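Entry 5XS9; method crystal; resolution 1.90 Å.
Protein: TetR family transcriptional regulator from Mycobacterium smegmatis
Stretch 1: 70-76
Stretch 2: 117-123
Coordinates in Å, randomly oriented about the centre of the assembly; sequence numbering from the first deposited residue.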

# COMPACT_ATOMS: atom_id res chain seq x y z
N ALA A 70 -20.04 -8.79 -17.81
CA ALA A 70 -18.94 -9.55 -18.31
C ALA A 70 -17.75 -9.44 -17.31
O ALA A 70 -17.63 -8.45 -16.56
CB ALA A 70 -18.61 -9.06 -19.70
N TRP A 71 -16.88 -10.45 -17.25
CA TRP A 71 -15.90 -10.53 -16.18
C TRP A 71 -14.99 -9.28 -16.15
O TRP A 71 -14.70 -8.81 -15.05
CB TRP A 71 -15.07 -11.83 -16.21
CG TRP A 71 -14.16 -12.03 -17.34
CD1 TRP A 71 -14.39 -12.73 -18.53
CD2 TRP A 71 -12.83 -11.47 -17.47
NE1 TRP A 71 -13.27 -12.65 -19.33
CE2 TRP A 71 -12.30 -11.91 -18.69
CE3 TRP A 71 -12.04 -10.69 -16.63
CZ2 TRP A 71 -11.01 -11.59 -19.11
CZ3 TRP A 71 -10.71 -10.36 -17.09
CH2 TRP A 71 -10.25 -10.78 -18.29
N ARG A 72 -14.59 -8.76 -17.28
CA ARG A 72 -13.77 -7.54 -17.32
C ARG A 72 -14.40 -6.38 -16.57
O ARG A 72 -13.75 -5.69 -15.74
CB ARG A 72 -13.41 -7.12 -18.77
CG ARG A 72 -12.50 -8.10 -19.48
CD ARG A 72 -12.38 -7.71 -20.94
NE ARG A 72 -11.41 -8.50 -21.70
CZ ARG A 72 -11.62 -9.74 -22.16
NH1 ARG A 72 -12.75 -10.40 -21.94
NH2 ARG A 72 -10.66 -10.36 -22.82
N GLU A 73 -15.68 -6.20 -16.82
CA GLU A 73 -16.44 -5.12 -16.24
C GLU A 73 -16.74 -5.42 -14.80
O GLU A 73 -16.78 -4.53 -13.96
CB GLU A 73 -17.75 -4.87 -17.07
CG GLU A 73 -17.56 -3.97 -18.29
CD GLU A 73 -16.64 -4.49 -19.41
OE1 GLU A 73 -15.60 -3.80 -19.74
OE2 GLU A 73 -16.94 -5.59 -19.98
N GLN A 74 -16.89 -6.67 -14.42
CA GLN A 74 -16.94 -6.94 -13.01
C GLN A 74 -15.70 -6.46 -12.20
O GLN A 74 -15.83 -5.99 -11.03
CB GLN A 74 -17.04 -8.45 -12.73
CG GLN A 74 -18.35 -9.11 -13.26
CD GLN A 74 -18.33 -10.61 -13.16
OE1 GLN A 74 -17.79 -11.20 -12.24
NE2 GLN A 74 -18.96 -11.26 -14.15
N ILE A 75 -14.52 -6.70 -12.76
CA ILE A 75 -13.30 -6.28 -12.08
C ILE A 75 -13.29 -4.75 -12.02
O ILE A 75 -13.06 -4.17 -10.96
CB ILE A 75 -12.08 -6.77 -12.81
CG1 ILE A 75 -11.99 -8.30 -12.54
CG2 ILE A 75 -10.85 -6.02 -12.28
CD1 ILE A 75 -11.04 -8.93 -13.42
N HIS A 76 -13.57 -4.12 -13.14
CA HIS A 76 -13.61 -2.65 -13.14
C HIS A 76 -14.59 -2.13 -12.09
O HIS A 76 -14.25 -1.24 -11.31
CB HIS A 76 -13.86 -2.06 -14.56
CG HIS A 76 -12.66 -2.15 -15.46
ND1 HIS A 76 -11.57 -1.30 -15.33
CD2 HIS A 76 -12.39 -2.95 -16.53
CE1 HIS A 76 -10.67 -1.61 -16.25
NE2 HIS A 76 -11.14 -2.60 -16.99
N ARG A 117 -14.09 -14.94 -8.76
CA ARG A 117 -15.03 -15.38 -9.81
C ARG A 117 -14.81 -14.78 -11.21
O ARG A 117 -14.99 -15.44 -12.24
CB ARG A 117 -16.46 -15.16 -9.34
CG ARG A 117 -16.77 -16.06 -8.11
CD ARG A 117 -18.26 -16.05 -7.72
NE ARG A 117 -18.53 -15.00 -6.72
CZ ARG A 117 -18.55 -15.18 -5.39
NH1 ARG A 117 -18.36 -16.39 -4.85
NH2 ARG A 117 -18.76 -14.12 -4.58
N ALA A 118 -14.35 -13.53 -11.26
CA ALA A 118 -14.05 -12.91 -12.53
C ALA A 118 -12.77 -13.54 -13.05
O ALA A 118 -12.63 -13.82 -14.23
CB ALA A 118 -13.87 -11.38 -12.33
N ALA A 119 -11.81 -13.77 -12.17
CA ALA A 119 -10.52 -14.39 -12.63
C ALA A 119 -10.77 -15.76 -13.26
O ALA A 119 -10.18 -16.13 -14.27
CB ALA A 119 -9.53 -14.50 -11.49
N ARG A 120 -11.70 -16.49 -12.69
CA ARG A 120 -12.02 -17.84 -13.17
C ARG A 120 -12.68 -17.79 -14.56
O ARG A 120 -12.31 -18.54 -15.47
CB ARG A 120 -12.84 -18.54 -12.05
CG ARG A 120 -13.15 -19.98 -12.27
CD ARG A 120 -14.19 -20.50 -11.27
NE ARG A 120 -13.50 -20.90 -10.07
CZ ARG A 120 -13.46 -20.22 -8.91
NH1 ARG A 120 -14.11 -19.08 -8.71
NH2 ARG A 120 -12.70 -20.72 -7.92
N ALA A 121 -13.55 -16.78 -14.81
CA ALA A 121 -14.09 -16.59 -16.14
C ALA A 121 -13.03 -16.24 -17.16
O ALA A 121 -13.13 -16.53 -18.35
CB ALA A 121 -15.22 -15.53 -16.12
N ALA A 122 -12.03 -15.49 -16.70
CA ALA A 122 -10.95 -15.10 -17.56
C ALA A 122 -10.04 -16.27 -17.95
O ALA A 122 -9.28 -16.21 -18.95
CB ALA A 122 -10.10 -14.05 -16.84
N GLY A 123 -10.09 -17.34 -17.16
CA GLY A 123 -9.32 -18.53 -17.52
C GLY A 123 -8.22 -18.88 -16.53
O GLY A 123 -7.52 -19.82 -16.78

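The indole of W71 lies flat against the end of the opposing helix, and the methyl group of A122 sits almost exactly above its six-membered ring. A122 CB is 3.4 Å from the centroid of that W71 ring and only 9° off the ring normal, a textbook CH-π contact in which weakly polarised C-H bonds meet the π cloud. The nearest single ring atom, W71 CZ2, is 3.5 Å from A122 CB. A methyl is well suited to this position: it reaches the face of the ring while leaving the backbone of its own helix close to the indole.

W71 can present its face in this way because its chi1 is p (67°) and its chi2 is -96°, which lay the ring along the last turn of the 117-122 helix. Its CA-to-CB bond already points toward that helix, and the CB atom makes contacts of its own: W71 CB lies 3.7 Å from A121 CB and 4.1 Å from A118 CB. The backbone is correspondingly close, with W71 CA and A118 CA 4.7 Å apart. Such proximity goes with the small side chain of A118, whose CB fits between the helices and points toward the first stretch. The carbonyl A118 O, 3.7 Å from W71 CB, is not left without a partner, since it accepts the helical hydrogen bond from A122 N at 3.0 Å.

One turn further along the first helix, I75 extends the apolar surface. Its CA-to-CB bond points sideways, yet with chi1 m and chi2 t the side chain comes nearer, bringing I75 CG1 to 3.6 Å from A118 CB. Q74 adds a looser contact, Q74 OE1 to A118 CB at 3.9 Å; its polar end suits a partly exposed place, and its NE2 is hydrogen-bonded to a residue adjoining the stretches.

The two helices run roughly antiparallel, at 152° between their N-to-C directions, and their axes approach to 8.9 Å. No hydrogen bond joins them: the 275 Å² buried between the stretches, summed over both sides, is held by van der Waals packing and the CH-π contact. W71 and A118 contribute most of it. The ends of the helices are settled locally. A70 occupies the N-cap position, its O accepting from Q74 N at 2.9 Å, while G123 closes the second helix in a Schellman motif. Its positive phi of 116° calls for glycine, because a CB there would be jammed against the carbonyl O of A122.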